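Local structure of putative Nitroreductase (Anabaena variabilis ATCC 29413, 3EO7) at residues A[150-155]-A[281-286]; A[145-150]-A[161-166]; A[216-221]-A[229-234]; A[439-444]-A[454-459]; A[10-15]-A[268-273]. The protein binds flavin mononucleotide and, as a member of the nitroreductase family, probably acts as a flavin-dependent oxidoreductase. All coordinates share one frame; numbering follows the deposited sequence.

Contacts 2, 3 and 4 are buried, contact 5 is largely so, and contact 1 lies at the surface. Contacts 2 and 3 pack helices onto adjacent strands of one antiparallel sheet, through aliphatic groups in contact 2 and through aliphatic groups plus an asparagine-to-backbone bond in contact 3. Contact 1 begins where the helix of contact 2 ends, the two sharing Ala150, and there a ring edge meets a backbone carbonyl in an exposed loop. Contacts 4 and 5 join helices elsewhere in the chain, each centred on a leucine, and they touch through Leu441 and His14. Contacts 3 and 4 meet where Ile232 O packs against CE of the selenomethionine at Met458.

Contact 1 of 5, residues A[150-155]-A[281-286]; sequences ACFWHP and SASITG
Phe152, the C-prime residue of a Schellman motif that ends helix 144-150, carries this contact by holding its ring against the extended backbone of Ser281 to Ser283. The motif is defined by two backbone bonds that reverse the chain: Phe152 N goes back to Glu149 O, and Trp153 N reaches Gln148 O at 2.8 Å. The C-prime place requires a positive phi, here 56°, a value often supplied by glycine but accepted in this case by phenylalanine, which brings an aromatic group to the spot. Its CG stands anti to the carbonyl carbon (chi1 -56°), and from there the ring reaches toward the other loop. The far edge does the touching. CZ lies 3.8 Å from Ser281 O, which sits in the ring plane, so the slightly positive rim hydrogens face the partly negative oxygen, probably a mild attraction. CE1 is 4.2 Å from Ser283 OG, which approaches obliquely. No hydrogen bond joins the two segments, and from Ile284 onward the second loop becomes poorly ordered.

Beyond the turn, His154 is the N-cap of the next helix. Its ND1 takes the amide of Ala156, while NE2 bonds to Cys251 O, a pairing for which an imidazole, with one acceptor and one donor nitrogen, is well suited. The Phe152 ring also rests on Ile214, Leu254 and Ile280 of surrounding loops. Ala150 packs on Ala217 and Val218 of helix 215-222, and the contact lies at the surface, at the C-terminal end of helix 144-150 and just before helix 155-159.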
# COMPACT_ATOMS: atom_id res chain seq x y z
N ALA A 150 -21.40 3.88 9.55
CA ALA A 150 -20.29 4.67 9.05
C ALA A 150 -19.83 4.17 7.68
O ALA A 150 -19.30 4.94 6.89
CB ALA A 150 -19.11 4.64 10.04
N CYS A 151 -20.07 2.89 7.38
CA CYS A 151 -19.71 2.34 6.06
C CYS A 151 -20.93 2.13 5.14
O CYS A 151 -20.90 1.29 4.24
CB CYS A 151 -18.97 1.02 6.23
SG CYS A 151 -17.42 1.17 7.18
N PHE A 152 -22.00 2.89 5.37
CA PHE A 152 -23.20 2.82 4.54
C PHE A 152 -23.80 1.39 4.43
O PHE A 152 -24.32 0.97 3.38
CB PHE A 152 -22.91 3.40 3.15
CG PHE A 152 -22.39 4.81 3.19
CD1 PHE A 152 -23.25 5.87 3.33
CD2 PHE A 152 -21.03 5.07 3.03
CE1 PHE A 152 -22.80 7.17 3.34
CE2 PHE A 152 -20.56 6.36 3.07
CZ PHE A 152 -21.46 7.43 3.22
N TRP A 153 -23.73 0.67 5.53
CA TRP A 153 -24.27 -0.69 5.62
C TRP A 153 -23.70 -1.61 4.54
O TRP A 153 -24.41 -2.38 3.89
CB TRP A 153 -25.81 -0.64 5.62
CG TRP A 153 -26.31 0.01 6.83
CD1 TRP A 153 -26.58 1.33 7.00
CD2 TRP A 153 -26.60 -0.62 8.09
NE1 TRP A 153 -27.01 1.56 8.28
CE2 TRP A 153 -27.04 0.38 8.96
CE3 TRP A 153 -26.53 -1.95 8.55
CZ2 TRP A 153 -27.40 0.11 10.29
CZ3 TRP A 153 -26.88 -2.21 9.88
CH2 TRP A 153 -27.33 -1.19 10.71
N HIS A 154 -22.39 -1.52 4.36
CA HIS A 154 -21.68 -2.34 3.40
C HIS A 154 -21.96 -3.80 3.70
O HIS A 154 -21.86 -4.24 4.87
CB HIS A 154 -20.20 -2.07 3.51
CG HIS A 154 -19.39 -2.64 2.39
ND1 HIS A 154 -19.17 -3.99 2.24
CD2 HIS A 154 -18.72 -2.05 1.39
CE1 HIS A 154 -18.38 -4.20 1.21
NE2 HIS A 154 -18.08 -3.03 0.67
N PRO A 155 -22.28 -4.58 2.67
CA PRO A 155 -22.66 -5.99 2.97
C PRO A 155 -21.58 -6.84 3.60
O PRO A 155 -21.90 -7.81 4.31
CB PRO A 155 -23.02 -6.57 1.59
CG PRO A 155 -23.21 -5.41 0.70
CD PRO A 155 -22.37 -4.28 1.23
N SER A 281 -19.24 12.26 3.65
CA SER A 281 -20.25 12.56 4.68
C SER A 281 -21.54 11.76 4.46
O SER A 281 -21.73 11.17 3.39
CB SER A 281 -20.56 14.03 4.60
OG SER A 281 -19.36 14.73 4.83
N ALA A 282 -22.40 11.74 5.48
CA ALA A 282 -23.69 11.04 5.37
C ALA A 282 -24.44 11.55 4.16
O ALA A 282 -24.30 12.72 3.76
CB ALA A 282 -24.51 11.22 6.64
N SER A 283 -25.21 10.66 3.54
CA SER A 283 -25.97 11.00 2.36
C SER A 283 -27.23 11.80 2.72
O SER A 283 -27.90 11.49 3.71
CB SER A 283 -26.30 9.72 1.56
OG SER A 283 -26.65 8.65 2.43
N ILE A 284 -27.51 12.84 1.94
CA ILE A 284 -28.70 13.68 2.12
C ILE A 284 -29.95 12.84 1.78
O ILE A 284 -30.97 12.89 2.47
CB ILE A 284 -28.67 14.93 1.18
CG1 ILE A 284 -27.38 15.74 1.38
CG2 ILE A 284 -29.90 15.81 1.43
CD1 ILE A 284 -27.24 16.90 0.43
N THR A 285 -29.83 12.07 0.70
CA THR A 285 -30.87 11.17 0.22
C THR A 285 -30.47 9.71 0.56
O THR A 285 -30.66 9.25 1.69
CB THR A 285 -31.09 11.37 -1.30
OG1 THR A 285 -29.85 11.19 -2.00
CG2 THR A 285 -31.62 12.78 -1.58
N GLY A 286 -29.89 9.01 -0.42
CA GLY A 286 -29.45 7.62 -0.26
C GLY A 286 -28.45 7.24 -1.33
O GLY A 286 -27.35 7.80 -1.40

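Contact 2 of 5, residues A[145-150]-A[161-166]; sequences QSLQEA and QLAIIV
Ala163 and Ile165, two residues apart on strand 162-169, both turn their side chains to Leu147 of helix 144-150. Leu162, at the start of the strand, points away from the helix and packs on Val113 and Leu237. Next comes Ala163, whose CB lies 4.3 Å from Leu147 CD2; a single methyl is enough here because the leucine supplies the reach. Ile164 faces the other side of the sheet and touches Leu237. Ile165 then returns to the helix side, and its outermost carbon, CD1, comes to 4.0 Å from Leu147 CD1. These two side chains lie alongside one another and run in opposite directions, so that they overlap rather than meet end on.

Leu147 can serve both strand residues: with CG anti to the backbone N (chi1 -177°) the fork is sent outward, and the second torsion then turns CD2 to Ala163 and CD1 to Ile165. All three residues are buried, and branched or small aliphatic groups suit a place where only carbon meets carbon across the contact. The opposite flank of the helix is polar: Gln145 NE2 donates to Glu149 OE2 at 3.1 Å, almost straight at 178°, one turn further on, meeting the carboxylate from above its plane.

Val114 and Val234, on the two neighbouring strands, also touch Leu147. The arrangement is that of a helix laid on one face of an antiparallel sheet, as in the alpha-beta fold of nitroreductases.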
# COMPACT_ATOMS: atom_id res chain seq x y z
N GLN A 145 -22.74 -1.94 14.93
CA GLN A 145 -23.74 -1.17 14.22
C GLN A 145 -23.23 0.22 13.82
O GLN A 145 -23.51 0.70 12.71
CB GLN A 145 -25.06 -1.09 14.98
CG GLN A 145 -26.11 -0.37 14.16
CD GLN A 145 -27.47 -0.46 14.76
OE1 GLN A 145 -27.85 -1.49 15.31
NE2 GLN A 145 -28.23 0.62 14.65
N SER A 146 -22.49 0.87 14.72
CA SER A 146 -21.90 2.19 14.41
C SER A 146 -20.93 2.08 13.22
O SER A 146 -20.85 2.98 12.38
CB SER A 146 -21.20 2.82 15.64
OG SER A 146 -20.10 2.06 16.10
N LEU A 147 -20.18 0.98 13.16
CA LEU A 147 -19.27 0.76 12.05
C LEU A 147 -20.07 0.53 10.77
O LEU A 147 -19.72 1.05 9.71
CB LEU A 147 -18.31 -0.41 12.33
CG LEU A 147 -17.25 -0.63 11.22
CD1 LEU A 147 -16.40 0.64 10.90
CD2 LEU A 147 -16.37 -1.81 11.65
N GLN A 148 -21.14 -0.24 10.86
CA GLN A 148 -22.00 -0.46 9.72
C GLN A 148 -22.57 0.86 9.21
O GLN A 148 -22.47 1.14 8.04
CB GLN A 148 -23.13 -1.43 10.08
CG GLN A 148 -22.66 -2.87 10.26
CD GLN A 148 -23.78 -3.79 10.64
OE1 GLN A 148 -24.34 -3.69 11.77
NE2 GLN A 148 -24.15 -4.69 9.71
N GLU A 149 -23.11 1.71 10.08
CA GLU A 149 -23.67 3.00 9.65
C GLU A 149 -22.59 3.88 8.96
O GLU A 149 -22.82 4.49 7.90
CB GLU A 149 -24.30 3.72 10.85
CG GLU A 149 -25.55 3.02 11.37
CD GLU A 149 -25.97 3.46 12.77
OE1 GLU A 149 -25.15 4.05 13.51
OE2 GLU A 149 -27.13 3.16 13.16
N ALA A 150 -21.40 3.88 9.55
CA ALA A 150 -20.29 4.67 9.05
C ALA A 150 -19.83 4.17 7.68
O ALA A 150 -19.30 4.94 6.89
CB ALA A 150 -19.11 4.64 10.04
N GLN A 161 -17.43 -10.93 11.57
CA GLN A 161 -17.37 -10.79 13.01
C GLN A 161 -16.22 -9.92 13.53
O GLN A 161 -16.15 -9.61 14.73
CB GLN A 161 -17.22 -12.20 13.61
CG GLN A 161 -18.31 -13.14 13.15
CD GLN A 161 -19.64 -12.77 13.75
OE1 GLN A 161 -19.71 -12.41 14.93
NE2 GLN A 161 -20.71 -12.86 12.94
N LEU A 162 -15.28 -9.59 12.64
CA LEU A 162 -14.21 -8.69 12.99
C LEU A 162 -13.74 -7.95 11.74
O LEU A 162 -13.95 -8.38 10.63
CB LEU A 162 -13.05 -9.39 13.68
CG LEU A 162 -12.08 -10.28 12.91
CD1 LEU A 162 -10.93 -10.64 13.85
CD2 LEU A 162 -12.78 -11.51 12.38
N ALA A 163 -13.10 -6.83 11.97
CA ALA A 163 -12.58 -5.97 10.93
C ALA A 163 -11.28 -5.35 11.39
O ALA A 163 -11.08 -5.07 12.58
CB ALA A 163 -13.58 -4.84 10.58
N ILE A 164 -10.40 -5.14 10.43
CA ILE A 164 -9.24 -4.32 10.67
C ILE A 164 -9.61 -2.91 10.20
O ILE A 164 -10.30 -2.75 9.20
CB ILE A 164 -8.01 -4.83 9.87
CG1 ILE A 164 -7.39 -6.01 10.62
CG2 ILE A 164 -6.93 -3.74 9.72
CD1 ILE A 164 -6.24 -6.76 9.83
N ILE A 165 -9.14 -1.90 10.91
CA ILE A 165 -9.21 -0.55 10.41
C ILE A 165 -7.77 -0.06 10.43
O ILE A 165 -7.07 -0.21 11.45
CB ILE A 165 -10.14 0.39 11.20
CG1 ILE A 165 -11.58 -0.19 11.22
CG2 ILE A 165 -10.06 1.81 10.61
CD1 ILE A 165 -12.59 0.67 12.03
N VAL A 166 -7.34 0.54 9.32
CA VAL A 166 -6.00 1.11 9.22
C VAL A 166 -6.15 2.61 9.23
O VAL A 166 -6.89 3.18 8.41
CB VAL A 166 -5.23 0.70 7.96
CG1 VAL A 166 -3.79 1.29 7.98
CG2 VAL A 166 -5.16 -0.80 7.86

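Contact 3 of 5, residues A[216-221]-A[229-234]; sequences EAVNDL and EGAIAV. With ACT (acetate ion), chain Q.
Asn219 reaches from helix 216-221 to the backbone of Ala231 on strand 229-234. With CG anti to the carbonyl carbon (chi1 -64°), the amide is directed at the strand. Its CB lies 3.7 Å from the O atom of an acetate, probably picked up from the crystallisation liquor. CG is 3.7 Å from both the acetate O and Ala231 N. At the tip the two amide atoms divide the work. OD1 accepts the backbone N-H of Ala231 at 2.8 Å in a nearly straight bond (173°), with the donor tilted slightly from the carbonyl plane. ND2 donates twice: to the acetate O at 2.8 Å, and at 3.0 Å to a water that in turn donates to Ala231 O, 2.8 Å from it. The amide thus grips both the N-H and, through water, the C=O of one residue, a task that suits a carboxamide, with its acceptor and donor side by side. Were a leucine to stand in for Asn219, the Ala231 N-H would probably lose its acceptor and the water its link to the helix.

Beside this polar grip lies an aliphatic one. Val218 CG1 presses on Ala231 CB at 3.5 Å, tighter than usual carbon contact, and lies 4.3 Å from Val234 CG2. Small Ala231 suits so close an approach, and Gly230 brings no side chain near the amide.

Just past Ala231 the strand carries a classic beta bulge, Ile232 and Ala233 both facing Val166 of strand 162-169. A helix thus packs over a bulged strand of the antiparallel sheet, tied to it by a side-chain-to-backbone bond.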
# COMPACT_ATOMS: atom_id res chain seq x y z
N GLU A 216 -15.61 11.05 9.65
CA GLU A 216 -15.96 11.57 10.97
C GLU A 216 -16.44 10.44 11.90
O GLU A 216 -16.08 10.39 13.09
CB GLU A 216 -17.04 12.64 10.83
CG GLU A 216 -17.43 13.30 12.14
CD GLU A 216 -18.53 14.34 12.01
OE1 GLU A 216 -19.15 14.49 10.94
OE2 GLU A 216 -18.79 15.00 13.04
N ALA A 217 -17.30 9.58 11.37
CA ALA A 217 -17.90 8.48 12.12
C ALA A 217 -16.93 7.41 12.49
O ALA A 217 -16.97 6.88 13.61
CB ALA A 217 -19.08 7.88 11.32
N VAL A 218 -16.06 7.05 11.55
CA VAL A 218 -15.08 6.01 11.83
C VAL A 218 -14.08 6.53 12.85
O VAL A 218 -13.73 5.82 13.80
CB VAL A 218 -14.39 5.53 10.56
CG1 VAL A 218 -13.30 4.51 10.91
CG2 VAL A 218 -15.42 4.93 9.56
N ASN A 219 -13.64 7.77 12.68
CA ASN A 219 -12.65 8.34 13.60
C ASN A 219 -13.25 8.50 14.99
O ASN A 219 -12.60 8.25 15.98
CB ASN A 219 -12.04 9.62 13.03
CG ASN A 219 -11.24 9.34 11.75
OD1 ASN A 219 -10.77 8.20 11.56
ND2 ASN A 219 -11.15 10.32 10.85
N ASP A 220 -14.52 8.88 15.05
CA ASP A 220 -15.21 8.96 16.34
C ASP A 220 -15.31 7.58 17.00
O ASP A 220 -15.11 7.45 18.23
CB ASP A 220 -16.63 9.53 16.15
CG ASP A 220 -16.65 11.06 15.89
OD1 ASP A 220 -15.60 11.74 15.95
OD2 ASP A 220 -17.77 11.57 15.62
N LEU A 221 -15.65 6.58 16.20
CA LEU A 221 -15.84 5.18 16.65
C LEU A 221 -14.57 4.63 17.30
O LEU A 221 -14.62 4.01 18.35
CB LEU A 221 -16.31 4.30 15.45
CG LEU A 221 -16.35 2.78 15.63
CD1 LEU A 221 -17.45 2.13 14.76
CD2 LEU A 221 -15.08 2.13 15.33
N GLU A 229 -4.81 11.83 13.61
CA GLU A 229 -4.90 10.47 13.09
C GLU A 229 -6.21 10.31 12.37
O GLU A 229 -7.19 10.94 12.73
CB GLU A 229 -4.80 9.49 14.26
CG GLU A 229 -4.70 8.03 13.91
CD GLU A 229 -4.64 7.11 15.13
OE1 GLU A 229 -4.45 7.62 16.30
OE2 GLU A 229 -4.78 5.86 14.94
N GLY A 230 -6.21 9.55 11.29
CA GLY A 230 -7.47 9.32 10.58
C GLY A 230 -7.50 8.00 9.84
O GLY A 230 -6.52 7.58 9.23
N ALA A 231 -8.65 7.34 9.93
CA ALA A 231 -8.89 6.10 9.22
C ALA A 231 -8.82 6.30 7.70
O ALA A 231 -9.37 7.26 7.17
CB ALA A 231 -10.29 5.58 9.59
N ILE A 232 -8.10 5.41 7.01
CA ILE A 232 -8.07 5.47 5.55
C ILE A 232 -8.51 4.17 4.86
O ILE A 232 -8.70 4.15 3.65
CB ILE A 232 -6.77 6.08 4.97
CG1 ILE A 232 -5.55 5.33 5.49
CG2 ILE A 232 -6.72 7.60 5.29
CD1 ILE A 232 -4.20 5.83 4.91
N ALA A 233 -8.65 3.09 5.62
CA ALA A 233 -9.17 1.84 5.09
C ALA A 233 -9.85 1.04 6.21
O ALA A 233 -9.31 0.92 7.30
CB ALA A 233 -8.07 0.98 4.41
N VAL A 234 -11.03 0.52 5.89
CA VAL A 234 -11.83 -0.37 6.75
C VAL A 234 -11.85 -1.72 6.02
O VAL A 234 -12.16 -1.78 4.83
CB VAL A 234 -13.23 0.18 7.04
CG1 VAL A 234 -14.08 -0.86 7.82
CG2 VAL A 234 -13.15 1.53 7.83
C ACT Q . -12.60 13.64 10.29
O ACT Q . -12.50 12.77 11.21
OXT ACT Q . -11.71 13.56 9.29
CH3 ACT Q . -13.65 14.72 10.59
O HOH W 1 -10.17 9.79 8.08

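Contact 4 of 5, residues A[439-444]-A[454-459]; sequences SDLKSA and RYLHMD
Leu456, on helix 454-459, pushes its forked end among Ser439, Leu441 and Ala444. With CG anti to the carbonyl carbon (chi1 -67°), the fork is carried to Ser439 and Leu441. CD1 meets Leu441 CD2 at 3.4 Å, closer than carbons usually come, and the two leucines cross obliquely. The same methyl lies 4.0 Å from Ala444 CB, whose small size fits the inner side of the first helical turn. Both methyls lie against one side of the serine hydroxyl, with Ser439 OG 3.3 Å from Leu456 CD2 and 3.6 Å from CD1. That oxygen is buried against hydrocarbon but satisfied from elsewhere, by a hydrogen bond to Leu379 O. Trimming Leu456 to an alanine is likely to open a gap facing Ser439, Leu441 and Ala444.

In the next shell, Asp440 fixes where helix 441-448 begins. As N-cap it receives Ser443 N on OD1 at 3.1 Å, nearly straight at 172°, from above the carboxylate plane; an aspartate is short enough to turn back to that N-H. Leu441 follows directly; its CB does not point at the other helix, but its CD2 comes near.

Ser439 ends strand 433-439 and pairs through its backbone with Ala500 of strand 500-508, on which Leu441 also rests, as it does on His14 of helix 9-16. Helix 452-473 in turn meets helix 181-202 through Arg454, His457 and Met458 (a selenomethionine), and therefore lies between that helix and helix 441-448.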
# COMPACT_ATOMS: atom_id res chain seq x y z
N SER A 439 -1.14 7.77 -13.01
CA SER A 439 -2.56 7.99 -13.14
C SER A 439 -2.90 9.34 -13.74
O SER A 439 -2.25 10.34 -13.45
CB SER A 439 -3.24 7.92 -11.75
OG SER A 439 -4.66 7.95 -11.84
N ASP A 440 -3.89 9.36 -14.61
CA ASP A 440 -4.45 10.60 -15.08
C ASP A 440 -5.32 11.12 -13.96
O ASP A 440 -6.43 10.66 -13.73
CB ASP A 440 -5.24 10.37 -16.38
CG ASP A 440 -5.99 11.60 -16.86
OD1 ASP A 440 -6.19 12.61 -16.11
OD2 ASP A 440 -6.40 11.54 -18.04
N LEU A 441 -4.78 12.07 -13.20
CA LEU A 441 -5.49 12.57 -12.01
C LEU A 441 -6.83 13.23 -12.30
O LEU A 441 -7.78 13.02 -11.56
CB LEU A 441 -4.61 13.56 -11.25
CG LEU A 441 -3.34 13.08 -10.61
CD1 LEU A 441 -2.70 14.29 -9.86
CD2 LEU A 441 -3.59 11.88 -9.67
N LYS A 442 -6.92 14.01 -13.38
CA LYS A 442 -8.18 14.67 -13.73
C LYS A 442 -9.27 13.63 -13.94
O LYS A 442 -10.40 13.77 -13.42
CB LYS A 442 -8.00 15.53 -14.97
CG LYS A 442 -9.21 16.34 -15.34
CD LYS A 442 -9.00 17.02 -16.72
N SER A 443 -8.95 12.59 -14.69
CA SER A 443 -9.89 11.53 -14.96
C SER A 443 -10.28 10.79 -13.68
O SER A 443 -11.45 10.51 -13.45
CB SER A 443 -9.32 10.54 -15.98
OG SER A 443 -10.29 9.54 -16.20
N ALA A 444 -9.28 10.49 -12.84
CA ALA A 444 -9.53 9.80 -11.58
C ALA A 444 -10.47 10.62 -10.68
O ALA A 444 -11.37 10.08 -10.03
CB ALA A 444 -8.16 9.56 -10.85
N ARG A 454 -6.20 9.37 -2.27
CA ARG A 454 -5.90 8.32 -1.29
C ARG A 454 -5.89 6.94 -1.97
O ARG A 454 -4.99 6.15 -1.78
CB ARG A 454 -7.00 8.24 -0.23
CG ARG A 454 -7.23 9.48 0.55
CD ARG A 454 -8.25 9.13 1.65
NE ARG A 454 -8.74 10.32 2.31
CZ ARG A 454 -9.63 10.31 3.31
NH1 ARG A 454 -10.11 9.16 3.76
NH2 ARG A 454 -10.01 11.45 3.84
N TYR A 455 -6.92 6.70 -2.77
CA TYR A 455 -7.14 5.41 -3.42
C TYR A 455 -5.99 5.06 -4.34
O TYR A 455 -5.52 3.92 -4.37
CB TYR A 455 -8.43 5.37 -4.20
CG TYR A 455 -9.73 5.64 -3.43
CD1 TYR A 455 -9.86 5.32 -2.08
CD2 TYR A 455 -10.86 6.11 -4.09
CE1 TYR A 455 -11.04 5.51 -1.43
CE2 TYR A 455 -12.08 6.31 -3.44
CZ TYR A 455 -12.16 6.01 -2.08
OH TYR A 455 -13.35 6.16 -1.38
N LEU A 456 -5.56 6.04 -5.11
CA LEU A 456 -4.48 5.82 -6.08
C LEU A 456 -3.18 5.38 -5.40
O LEU A 456 -2.50 4.43 -5.85
CB LEU A 456 -4.20 7.10 -6.89
CG LEU A 456 -5.28 7.59 -7.83
CD1 LEU A 456 -4.98 8.99 -8.41
CD2 LEU A 456 -5.51 6.52 -8.95
N HIS A 457 -2.82 6.11 -4.34
CA HIS A 457 -1.55 5.88 -3.65
C HIS A 457 -1.62 4.56 -2.88
O HIS A 457 -0.67 3.80 -2.90
CB HIS A 457 -1.19 7.09 -2.78
CG HIS A 457 -0.66 8.24 -3.58
ND1 HIS A 457 -1.47 9.12 -4.27
CD2 HIS A 457 0.62 8.63 -3.82
CE1 HIS A 457 -0.72 10.01 -4.89
NE2 HIS A 457 0.55 9.73 -4.65
N MSE A 458 -2.77 4.27 -2.25
CA MSE A 458 -2.91 2.98 -1.57
C MSE A 458 -2.83 1.82 -2.58
O MSE A 458 -2.17 0.81 -2.33
CB MSE A 458 -4.17 2.91 -0.73
CG MSE A 458 -4.03 3.74 0.54
SE MSE A 458 -5.55 3.52 1.75
CE MSE A 458 -6.87 4.55 0.83
N ASP A 459 -3.48 1.95 -3.73
CA ASP A 459 -3.41 0.89 -4.74
C ASP A 459 -1.98 0.69 -5.25
O ASP A 459 -1.55 -0.45 -5.43
CB ASP A 459 -4.36 1.16 -5.90
CG ASP A 459 -5.81 0.80 -5.58
OD1 ASP A 459 -6.08 0.12 -4.54
OD2 ASP A 459 -6.69 1.24 -6.40

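Contact 5 of 5, residues A[10-15]-A[268-273]; sequences AQHYHE and GELLKY
Tyr13 and Leu270 make the close part of this meeting between helix 10-15 and segment 268-273. The leucine approaches the phenol ring obliquely, at CD1: Tyr13 CD1 is 3.9 Å from Leu270 CD2 and equally 3.9 Å from Leu270 CG, while CD2 also comes to 4.2 Å from Tyr13 CA, reaching the helix backbone. With its CG anti to the backbone N (chi1 -178°), Leu270 extends toward the other helix. Both residues are buried; the aliphatic fork needs no polar mate against the ring carbons, and Asp179 satisfies the hydroxyl.

At the leucine's second methyl the fit is slacker. Leu270 CD1 is 4.4 Å from His12 CD2, and the imidazole is partly exposed, as befits a ring that can meet both hydrocarbon and water. Further out, Gly268 and Glu269 are exposed; Gly268 has a positive phi of 95°, where a CB would press on the carbonyl of the preceding residue.

The polar ends find partners elsewhere. Tyr13 OH bonds to Asp179 O and Gly268 N to Asp179 OD2, so one loop residue holds both segments, and Leu270 touches it too. The Tyr13 side chain is about 12 Å from the bound flavin mononucleotide, too far to touch it. With no hydrogen bond between the segments, their cohesion probably comes largely from burying Leu270 against Tyr13, while the shared bonds to Asp179 may set how the pieces are placed.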
# COMPACT_ATOMS: atom_id res chain seq x y z
N ALA A 10 -7.15 18.05 -4.98
CA ALA A 10 -6.18 16.94 -5.15
C ALA A 10 -5.09 17.29 -6.20
O ALA A 10 -3.91 16.95 -6.01
CB ALA A 10 -6.89 15.66 -5.52
N GLN A 11 -5.49 17.95 -7.29
CA GLN A 11 -4.51 18.41 -8.29
C GLN A 11 -3.56 19.46 -7.71
O GLN A 11 -2.34 19.39 -7.92
CB GLN A 11 -5.22 18.96 -9.52
CG GLN A 11 -5.99 17.90 -10.29
CD GLN A 11 -6.82 18.51 -11.37
OE1 GLN A 11 -7.82 19.19 -11.11
NE2 GLN A 11 -6.42 18.27 -12.60
N HIS A 12 -4.10 20.37 -6.90
CA HIS A 12 -3.30 21.42 -6.26
C HIS A 12 -2.30 20.78 -5.28
O HIS A 12 -1.11 21.13 -5.27
CB HIS A 12 -4.24 22.41 -5.55
CG HIS A 12 -3.55 23.54 -4.86
ND1 HIS A 12 -2.88 24.53 -5.56
CD2 HIS A 12 -3.48 23.88 -3.55
CE1 HIS A 12 -2.40 25.42 -4.69
NE2 HIS A 12 -2.77 25.06 -3.48
N TYR A 13 -2.82 19.89 -4.44
CA TYR A 13 -2.00 19.13 -3.49
C TYR A 13 -0.84 18.45 -4.26
O TYR A 13 0.34 18.54 -3.89
CB TYR A 13 -2.85 18.07 -2.70
CG TYR A 13 -1.90 17.23 -1.89
CD1 TYR A 13 -1.48 17.63 -0.64
CD2 TYR A 13 -1.34 16.10 -2.43
CE1 TYR A 13 -0.50 16.94 0.05
CE2 TYR A 13 -0.35 15.38 -1.75
CZ TYR A 13 0.07 15.80 -0.50
OH TYR A 13 1.08 15.09 0.14
N HIS A 14 -1.17 17.76 -5.33
CA HIS A 14 -0.16 17.05 -6.11
C HIS A 14 0.91 18.01 -6.63
O HIS A 14 2.10 17.79 -6.44
CB HIS A 14 -0.78 16.30 -7.26
CG HIS A 14 0.15 15.27 -7.83
ND1 HIS A 14 0.50 14.14 -7.13
CD2 HIS A 14 0.83 15.23 -9.00
CE1 HIS A 14 1.34 13.43 -7.86
NE2 HIS A 14 1.56 14.06 -9.00
N GLU A 15 0.47 19.10 -7.23
CA GLU A 15 1.38 20.09 -7.78
C GLU A 15 2.31 20.64 -6.69
O GLU A 15 3.53 20.75 -6.88
CB GLU A 15 0.58 21.22 -8.42
CG GLU A 15 1.46 22.25 -9.14
CD GLU A 15 2.27 21.65 -10.33
OE1 GLU A 15 1.83 20.64 -10.90
OE2 GLU A 15 3.34 22.21 -10.68
N GLY A 268 2.74 23.69 5.04
CA GLY A 268 2.69 23.15 6.41
C GLY A 268 1.27 22.90 6.88
O GLY A 268 1.06 22.13 7.82
N GLU A 269 0.31 23.56 6.23
CA GLU A 269 -1.09 23.41 6.60
C GLU A 269 -1.87 22.62 5.56
O GLU A 269 -3.03 22.28 5.76
CB GLU A 269 -1.67 24.82 6.72
CG GLU A 269 -0.97 25.68 7.81
CD GLU A 269 -1.43 27.10 7.89
OE1 GLU A 269 -2.40 27.48 7.23
OE2 GLU A 269 -0.79 27.89 8.64
N LEU A 270 -1.22 22.28 4.44
CA LEU A 270 -1.89 21.64 3.35
C LEU A 270 -2.24 20.17 3.57
O LEU A 270 -3.31 19.73 3.13
CB LEU A 270 -1.04 21.82 2.09
CG LEU A 270 -1.61 21.25 0.80
CD1 LEU A 270 -2.89 21.92 0.40
CD2 LEU A 270 -0.50 21.38 -0.30
N LEU A 271 -1.37 19.41 4.23
CA LEU A 271 -1.65 17.99 4.49
C LEU A 271 -2.96 17.81 5.27
O LEU A 271 -3.84 17.06 4.84
CB LEU A 271 -0.51 17.35 5.30
CG LEU A 271 -0.64 15.83 5.51
CD1 LEU A 271 0.73 15.18 5.66
CD2 LEU A 271 -1.54 15.47 6.69
N LYS A 272 -3.12 18.50 6.40
CA LYS A 272 -4.34 18.31 7.19
C LYS A 272 -5.56 18.89 6.48
O LYS A 272 -6.65 18.29 6.52
CB LYS A 272 -4.20 18.83 8.62
CG LYS A 272 -3.19 18.02 9.42
CD LYS A 272 -3.17 18.41 10.90
CE LYS A 272 -2.02 17.74 11.65
NZ LYS A 272 -2.07 17.96 13.09
N TYR A 273 -5.38 20.05 5.84
CA TYR A 273 -6.44 20.60 5.03
C TYR A 273 -6.90 19.53 4.02
O TYR A 273 -8.09 19.22 3.91
CB TYR A 273 -5.98 21.87 4.31
CG TYR A 273 -7.11 22.48 3.48
CD1 TYR A 273 -7.33 22.06 2.17
CD2 TYR A 273 -7.93 23.47 4.01
CE1 TYR A 273 -8.37 22.58 1.43
CE2 TYR A 273 -8.95 24.00 3.26
CZ TYR A 273 -9.19 23.52 1.96
OH TYR A 273 -10.21 24.06 1.20